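PDB 3WE9: farnesyl diphosphate phosphatase YisP from Bacillus subtilis subsp. subtilis, which releases diphosphate from farnesyl diphosphate to give farnesol, an activity needed for biofilm formation, in the fold of the phytoene/squalene synthase family. Local coordinates for residues 236-248 and 260-272. Numbering follows the deposited sequence.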
ATOM      1  N   ALA A 236      -6.266  -9.925   5.945  1.00 21.20           N
ATOM      2  CA  ALA A 236      -6.782  -8.653   6.439  1.00 20.59           C
ATOM      3  C   ALA A 236      -6.528  -7.548   5.411  1.00 19.45           C
ATOM      4  O   ALA A 236      -7.427  -6.772   5.078  1.00 21.13           O
ATOM      5  CB  ALA A 236      -6.118  -8.297   7.763  1.00 18.30           C
ATOM      6  N   ALA A 237      -5.300  -7.485   4.907  1.00 18.67           N
ATOM      7  CA  ALA A 237      -4.933  -6.471   3.918  1.00 18.36           C
ATOM      8  C   ALA A 237      -5.839  -6.568   2.691  1.00 17.17           C
ATOM      9  O   ALA A 237      -6.307  -5.557   2.170  1.00 16.08           O
ATOM     10  CB  ALA A 237      -3.469  -6.646   3.507  1.00 16.26           C
ATOM     11  N   LEU A 238      -6.073  -7.794   2.231  1.00 17.66           N
ATOM     12  CA  LEU A 238      -6.929  -8.032   1.080  1.00 20.08           C
ATOM     13  C   LEU A 238      -8.354  -7.543   1.338  1.00 21.07           C
ATOM     14  O   LEU A 238      -8.910  -6.778   0.549  1.00 20.07           O
ATOM     15  CB  LEU A 238      -6.949  -9.526   0.744  1.00 21.48           C
ATOM     16  CG  LEU A 238      -5.670 -10.072   0.102  1.00 24.30           C
ATOM     17  CD1 LEU A 238      -5.753 -11.592  -0.013  1.00 27.07           C
ATOM     18  CD2 LEU A 238      -5.489  -9.438  -1.270  1.00 24.39           C
ATOM     19  N   HIS A 239      -8.939  -7.989   2.445  1.00 21.71           N
ATOM     20  CA  HIS A 239     -10.306  -7.602   2.802  1.00 23.06           C
ATOM     21  C   HIS A 239     -10.477  -6.100   2.991  1.00 20.62           C
ATOM     22  O   HIS A 239     -11.464  -5.518   2.538  1.00 20.68           O
ATOM     23  CB  HIS A 239     -10.735  -8.312   4.091  1.00 27.24           C
ATOM     24  CG  HIS A 239     -11.202  -9.718   3.884  1.00 31.37           C
ATOM     25  ND1 HIS A 239     -10.466 -10.653   3.188  1.00 34.86           N
ATOM     26  CD2 HIS A 239     -12.334 -10.348   4.278  1.00 33.03           C
ATOM     27  CE1 HIS A 239     -11.127 -11.798   3.161  1.00 35.46           C
ATOM     28  NE2 HIS A 239     -12.263 -11.640   3.816  1.00 35.06           N
ATOM     29  N   LEU A 240      -9.517  -5.477   3.664  1.00 19.03           N
ATOM     30  CA  LEU A 240      -9.573  -4.047   3.937  1.00 18.94           C
ATOM     31  C   LEU A 240      -9.545  -3.181   2.684  1.00 18.68           C
ATOM     32  O   LEU A 240     -10.309  -2.225   2.570  1.00 17.84           O
ATOM     33  CB  LEU A 240      -8.420  -3.637   4.861  1.00 20.38           C
ATOM     34  CG  LEU A 240      -8.507  -4.163   6.300  1.00 24.16           C
ATOM     35  CD1 LEU A 240      -7.213  -3.857   7.050  1.00 23.04           C
ATOM     36  CD2 LEU A 240      -9.702  -3.525   7.000  1.00 20.80           C
ATOM     37  N   HIS A 241      -8.667  -3.518   1.744  1.00 16.53           N
ATOM     38  CA  HIS A 241      -8.551  -2.726   0.526  1.00 17.83           C
ATOM     39  C   HIS A 241      -9.678  -2.974  -0.459  1.00 18.22           C
ATOM     40  O   HIS A 241     -10.032  -2.086  -1.230  1.00 16.81           O
ATOM     41  CB  HIS A 241      -7.160  -2.930  -0.069  1.00 16.41           C
ATOM     42  CG  HIS A 241      -6.083  -2.374   0.806  1.00 14.49           C
ATOM     43  ND1 HIS A 241      -5.815  -1.024   0.879  1.00 17.20           N
ATOM     44  CD2 HIS A 241      -5.322  -2.958   1.763  1.00 12.24           C
ATOM     45  CE1 HIS A 241      -4.940  -0.798   1.841  1.00 13.78           C
ATOM     46  NE2 HIS A 241      -4.626  -1.954   2.396  1.00 17.97           N
ATOM     47  N   ARG A 242     -10.262  -4.168  -0.426  1.00 20.31           N
ATOM     48  CA  ARG A 242     -11.410  -4.427  -1.283  1.00 20.39           C
ATOM     49  C   ARG A 242     -12.553  -3.584  -0.720  1.00 19.84           C
ATOM     50  O   ARG A 242     -13.313  -2.961  -1.463  1.00 20.35           O
ATOM     51  CB  ARG A 242     -11.816  -5.905  -1.256  1.00 22.57           C
ATOM     52  CG  ARG A 242     -11.113  -6.754  -2.294  1.00 28.48           C
ATOM     53  CD  ARG A 242     -11.813  -8.091  -2.487  1.00 32.55           C
ATOM     54  NE  ARG A 242     -11.189  -8.872  -3.550  1.00 37.32           N
ATOM     55  CZ  ARG A 242     -10.293  -9.836  -3.351  1.00 38.50           C
ATOM     56  NH1 ARG A 242      -9.909 -10.147  -2.117  1.00 39.30           N
ATOM     57  NH2 ARG A 242      -9.784 -10.489  -4.389  1.00 34.66           N
ATOM     58  N   ALA A 243     -12.656  -3.564   0.607  1.00 18.02           N
ATOM     59  CA  ALA A 243     -13.696  -2.805   1.293  1.00 18.46           C
ATOM     60  C   ALA A 243     -13.569  -1.309   1.003  1.00 18.34           C
ATOM     61  O   ALA A 243     -14.572  -0.601   0.910  1.00 17.12           O
ATOM     62  CB  ALA A 243     -13.624  -3.057   2.796  1.00 19.30           C
ATOM     63  N   VAL A 244     -12.336  -0.826   0.875  1.00 16.39           N
ATOM     64  CA  VAL A 244     -12.117   0.581   0.574  1.00 17.56           C
ATOM     65  C   VAL A 244     -12.747   0.925  -0.780  1.00 16.48           C
ATOM     66  O   VAL A 244     -13.447   1.930  -0.915  1.00 16.76           O
ATOM     67  CB  VAL A 244     -10.602   0.919   0.538  1.00 17.76           C
ATOM     68  CG1 VAL A 244     -10.391   2.336  -0.013  1.00 19.73           C
ATOM     69  CG2 VAL A 244     -10.016   0.828   1.938  1.00 19.38           C
ATOM     70  N   LEU A 245     -12.498   0.081  -1.776  1.00 16.04           N
ATOM     71  CA  LEU A 245     -13.053   0.291  -3.110  1.00 16.28           C
ATOM     72  C   LEU A 245     -14.580   0.257  -3.068  1.00 18.33           C
ATOM     73  O   LEU A 245     -15.252   1.041  -3.745  1.00 15.22           O
ATOM     74  CB  LEU A 245     -12.536  -0.781  -4.076  1.00 17.36           C
ATOM     75  CG  LEU A 245     -11.034  -0.702  -4.378  1.00 16.66           C
ATOM     76  CD1 LEU A 245     -10.594  -1.917  -5.169  1.00 17.63           C
ATOM     77  CD2 LEU A 245     -10.736   0.586  -5.141  1.00 20.27           C
ATOM     78  N   GLU A 246     -15.132  -0.652  -2.270  1.00 19.00           N
ATOM     79  CA  GLU A 246     -16.585  -0.744  -2.162  1.00 21.58           C
ATOM     80  C   GLU A 246     -17.169   0.506  -1.495  1.00 19.79           C
ATOM     81  O   GLU A 246     -18.223   1.000  -1.905  1.00 20.12           O
ATOM     82  CB  GLU A 246     -16.976  -2.004  -1.383  1.00 23.99           C
ATOM     83  CG  GLU A 246     -16.567  -3.299  -2.075  1.00 30.95           C
ATOM     84  CD  GLU A 246     -17.341  -3.566  -3.368  1.00 37.51           C
ATOM     85  OE1 GLU A 246     -17.311  -2.717  -4.290  1.00 37.31           O
ATOM     86  OE2 GLU A 246     -17.983  -4.637  -3.462  1.00 41.55           O
ATOM     87  N   LYS A 247     -16.476   1.032  -0.487  1.00 19.66           N
ATOM     88  CA  LYS A 247     -16.946   2.228   0.210  1.00 20.44           C
ATOM     89  C   LYS A 247     -16.970   3.418  -0.741  1.00 20.49           C
ATOM     90  O   LYS A 247     -17.914   4.215  -0.749  1.00 18.45           O
ATOM     91  CB  LYS A 247     -16.044   2.554   1.409  1.00 19.97           C
ATOM     92  CG  LYS A 247     -16.535   3.753   2.227  1.00 21.43           C
ATOM     93  CD  LYS A 247     -15.701   4.001   3.479  1.00 23.54           C
ATOM     94  CE  LYS A 247     -16.275   5.168   4.287  1.00 25.79           C
ATOM     95  NZ  LYS A 247     -15.527   5.422   5.549  1.00 24.96           N
ATOM     96  N   ILE A 248     -15.917   3.541  -1.540  1.00 18.79           N
ATOM     97  CA  ILE A 248     -15.822   4.631  -2.502  1.00 17.58           C
ATOM     98  C   ILE A 248     -17.015   4.558  -3.457  1.00 18.09           C
ATOM     99  O   ILE A 248     -17.642   5.574  -3.761  1.00 18.06           O
ATOM    100  CB  ILE A 248     -14.489   4.544  -3.296  1.00 17.46           C
ATOM    101  CG1 ILE A 248     -13.311   4.743  -2.328  1.00 15.92           C
ATOM    102  CG2 ILE A 248     -14.468   5.595  -4.407  1.00 15.23           C
ATOM    103  CD1 ILE A 248     -11.931   4.540  -2.948  1.00 15.48           C
ATOM    104  N   PHE A 260     -11.091   8.933   0.992  1.00 27.35           N
ATOM    105  CA  PHE A 260     -11.765   7.784   1.581  1.00 28.16           C
ATOM    106  C   PHE A 260     -10.878   6.849   2.374  1.00 26.86           C
ATOM    107  O   PHE A 260      -9.795   6.487   1.936  1.00 25.41           O
ATOM    108  CB  PHE A 260     -12.489   6.989   0.499  1.00 29.82           C
ATOM    109  CG  PHE A 260     -13.738   7.648   0.019  1.00 32.29           C
ATOM    110  CD1 PHE A 260     -13.688   8.891  -0.600  1.00 31.39           C
ATOM    111  CD2 PHE A 260     -14.972   7.051   0.231  1.00 35.11           C
ATOM    112  CE1 PHE A 260     -14.848   9.536  -1.002  1.00 31.66           C
ATOM    113  CE2 PHE A 260     -16.133   7.687  -0.166  1.00 35.04           C
ATOM    114  CZ  PHE A 260     -16.073   8.938  -0.784  1.00 34.73           C
ATOM    115  N   ALA A 261     -11.360   6.463   3.550  1.00 26.60           N
ATOM    116  CA  ALA A 261     -10.646   5.549   4.429  1.00 27.22           C
ATOM    117  C   ALA A 261     -11.671   4.854   5.317  1.00 28.29           C
ATOM    118  O   ALA A 261     -12.736   5.408   5.596  1.00 27.48           O
ATOM    119  CB  ALA A 261      -9.638   6.314   5.282  1.00 27.33           C
ATOM    120  N   LEU A 262     -11.357   3.639   5.751  1.00 27.32           N
ATOM    121  CA  LEU A 262     -12.265   2.894   6.615  1.00 28.73           C
ATOM    122  C   LEU A 262     -12.175   3.448   8.034  1.00 30.51           C
ATOM    123  O   LEU A 262     -11.085   3.782   8.506  1.00 30.83           O
ATOM    124  CB  LEU A 262     -11.896   1.409   6.626  1.00 26.99           C
ATOM    125  CG  LEU A 262     -11.861   0.652   5.293  1.00 25.89           C
ATOM    126  CD1 LEU A 262     -11.280  -0.742   5.530  1.00 24.09           C
ATOM    127  CD2 LEU A 262     -13.263   0.565   4.688  1.00 23.22           C
ATOM    128  N   THR A 263     -13.317   3.560   8.708  1.00 30.91           N
ATOM    129  CA  THR A 263     -13.327   4.058  10.082  1.00 32.95           C
ATOM    130  C   THR A 263     -12.944   2.895  10.992  1.00 32.24           C
ATOM    131  O   THR A 263     -12.924   1.748  10.551  1.00 31.73           O
ATOM    132  CB  THR A 263     -14.728   4.553  10.491  1.00 31.70           C
ATOM    133  OG1 THR A 263     -15.645   3.451  10.457  1.00 31.54           O
ATOM    134  CG2 THR A 263     -15.208   5.640   9.542  1.00 32.55           C
ATOM    135  N   GLU A 264     -12.641   3.186  12.255  1.00 35.38           N
ATOM    136  CA  GLU A 264     -12.279   2.130  13.198  1.00 37.92           C
ATOM    137  C   GLU A 264     -13.406   1.103  13.227  1.00 36.94           C
ATOM    138  O   GLU A 264     -13.169  -0.106  13.194  1.00 37.23           O
ATOM    139  CB  GLU A 264     -12.076   2.694  14.610  1.00 41.98           C
ATOM    140  CG  GLU A 264     -11.007   3.777  14.729  1.00 46.99           C
ATOM    141  CD  GLU A 264     -10.672   4.109  16.176  1.00 49.88           C
ATOM    142  OE1 GLU A 264     -11.605   4.378  16.962  1.00 51.15           O
ATOM    143  OE2 GLU A 264      -9.471   4.105  16.526  1.00 51.51           O
ATOM    144  N   THR A 265     -14.638   1.600  13.281  1.00 36.54           N
ATOM    145  CA  THR A 265     -15.814   0.742  13.313  1.00 35.21           C
ATOM    146  C   THR A 265     -15.859  -0.140  12.076  1.00 34.47           C
ATOM    147  O   THR A 265     -16.100  -1.343  12.173  1.00 34.40           O
ATOM    148  CB  THR A 265     -17.119   1.577  13.380  1.00 36.77           C
ATOM    149  OG1 THR A 265     -17.108   2.388  14.561  1.00 37.17           O
ATOM    150  CG2 THR A 265     -18.340   0.665  13.422  1.00 36.86           C
ATOM    151  N   GLU A 266     -15.622   0.457  10.912  1.00 33.12           N
ATOM    152  CA  GLU A 266     -15.643  -0.298   9.667  1.00 31.53           C
ATOM    153  C   GLU A 266     -14.577  -1.387   9.615  1.00 30.65           C
ATOM    154  O   GLU A 266     -14.861  -2.518   9.215  1.00 29.33           O
ATOM    155  CB  GLU A 266     -15.499   0.653   8.476  1.00 30.82           C
ATOM    156  CG  GLU A 266     -16.792   1.389   8.151  1.00 32.64           C
ATOM    157  CD  GLU A 266     -16.616   2.494   7.129  1.00 33.21           C
ATOM    158  OE1 GLU A 266     -17.635   2.918   6.542  1.00 36.06           O
ATOM    159  OE2 GLU A 266     -15.474   2.949   6.913  1.00 32.99           O
ATOM    160  N   VAL A 267     -13.357  -1.051  10.021  1.00 30.55           N
ATOM    161  CA  VAL A 267     -12.265  -2.022  10.013  1.00 31.58           C
ATOM    162  C   VAL A 267     -12.654  -3.211  10.887  1.00 32.94           C
ATOM    163  O   VAL A 267     -12.500  -4.371  10.499  1.00 32.07           O
ATOM    164  CB  VAL A 267     -10.955  -1.399  10.561  1.00 31.07           C
ATOM    165  CG1 VAL A 267      -9.862  -2.455  10.630  1.00 29.49           C
ATOM    166  CG2 VAL A 267     -10.516  -0.237   9.675  1.00 29.61           C
ATOM    167  N   LYS A 268     -13.174  -2.906  12.068  1.00 34.74           N
ATOM    168  CA  LYS A 268     -13.603  -3.927  13.008  1.00 36.76           C
ATOM    169  C   LYS A 268     -14.598  -4.897  12.364  1.00 37.23           C
ATOM    170  O   LYS A 268     -14.446  -6.112  12.475  1.00 37.71           O
ATOM    171  CB  LYS A 268     -14.212  -3.245  14.234  1.00 39.65           C
ATOM    172  CG  LYS A 268     -14.618  -4.168  15.358  1.00 41.73           C
ATOM    173  CD  LYS A 268     -14.815  -3.348  16.620  1.00 45.37           C
ATOM    174  CE  LYS A 268     -15.635  -4.078  17.660  1.00 47.44           C
ATOM    175  NZ  LYS A 268     -15.779  -3.247  18.890  1.00 48.75           N
ATOM    176  N   GLN A 269     -15.607  -4.367  11.677  1.00 37.87           N
ATOM    177  CA  GLN A 269     -16.598  -5.224  11.027  1.00 38.53           C
ATOM    178  C   GLN A 269     -15.957  -6.088   9.948  1.00 38.55           C
ATOM    179  O   GLN A 269     -16.149  -7.306   9.908  1.00 37.20           O
ATOM    180  CB  GLN A 269     -17.714  -4.387  10.396  1.00 40.71           C
ATOM    181  CG  GLN A 269     -18.737  -5.228   9.631  1.00 43.82           C
ATOM    182  CD  GLN A 269     -19.499  -6.196  10.532  1.00 46.34           C
ATOM    183  OE1 GLN A 269     -20.145  -7.131  10.053  1.00 47.93           O
ATOM    184  NE2 GLN A 269     -19.435  -5.968  11.841  1.00 45.58           N
ATOM    185  N   ILE A 270     -15.203  -5.445   9.063  1.00 38.58           N
ATOM    186  CA  ILE A 270     -14.526  -6.148   7.982  1.00 37.42           C
ATOM    187  C   ILE A 270     -13.691  -7.285   8.552  1.00 37.42           C
ATOM    188  O   ILE A 270     -13.675  -8.393   8.011  1.00 36.27           O
ATOM    189  CB  ILE A 270     -13.567  -5.211   7.206  1.00 38.08           C
ATOM    190  CG1 ILE A 270     -14.318  -3.983   6.682  1.00 38.86           C
ATOM    191  CG2 ILE A 270     -12.903  -5.982   6.067  1.00 37.52           C
ATOM    192  CD1 ILE A 270     -15.436  -4.296   5.717  1.00 37.76           C
ATOM    193  N   LEU A 271     -13.002  -6.996   9.654  1.00 38.14           N
ATOM    194  CA  LEU A 271     -12.127  -7.971  10.293  1.00 40.45           C
ATOM    195  C   LEU A 271     -12.796  -8.911  11.290  1.00 44.04           C
ATOM    196  O   LEU A 271     -12.134  -9.784  11.851  1.00 43.60           O
ATOM    197  CB  LEU A 271     -10.958  -7.253  10.979  1.00 38.35           C
ATOM    198  CG  LEU A 271     -10.111  -6.341  10.078  1.00 36.81           C
ATOM    199  CD1 LEU A 271      -8.935  -5.812  10.869  1.00 35.34           C
ATOM    200  CD2 LEU A 271      -9.630  -7.104   8.855  1.00 34.00           C
ATOM    201  N   SER A 272     -14.096  -8.743  11.515  1.00 47.00           N
ATOM    202  CA  SER A 272     -14.816  -9.621  12.438  1.00 50.11           C
ATOM    203  C   SER A 272     -14.517 -11.054  12.006  1.00 52.16           C
ATOM    204  O   SER A 272     -14.634 -11.995  12.793  1.00 51.89           O
ATOM    205  CB  SER A 272     -16.321  -9.372  12.346  1.00 50.18           C
ATOM    206  OG  SER A 272     -16.816  -9.729  11.067  1.00 50.83           O
TER
HETATM  207  O   HOH W   1     -13.967   8.199   4.365  1.00 29.24           O
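K247 reaches from one helix to the capping box that starts the next, an instructive case of a lysine tying a helix to the N-terminal turn of its neighbour. In this all-helical phytoene/squalene synthase fold, the short C-terminal helix 264-271 and the loop before it pack on helix 228-250, the two helix segments crossing at 125° with their axes 9.8 Å apart. K247 leaves with CG anti to its backbone N (chi1 -177°) and stays extended, which carries NZ across to two acceptors. K247 NZ forms a salt bridge with E266 OE2 at 2.8 Å, using the syn lone pair of that oxygen, and donates a hydrogen bond to A261 O. With K247 cut back to alanine, the E266 carboxylate is likely to lose its charged mate and A261 O this donor. Beside this polar grip lies an apolar seam. L262 drops a methyl onto helix 228-250, its CD1 lying 3.5 Å from L240 CD2, while its CG rests against V244 CG2. L240 CD2 also meets V267 CG1 at 3.8 Å and the crossing side chain of L271, whose CD2 continues to A236 CB. I270 spreads its branches over two turns, CD1 on A243 CB at 3.7 Å and CG2 on H239 CB. At the other end, I248 CG1 packs against F260 CB. Further out, helix 27-33 backs the seam through A28 and A32, and a backbone hydrogen bond joins F260 to S166. What positions E266 is the box itself: T263, the N-cap, accepts from E266 N through OG1, and in return T263 N donates to E266 OE2 at 2.9 Å, on the anti side and 30° out of the carboxylate plane.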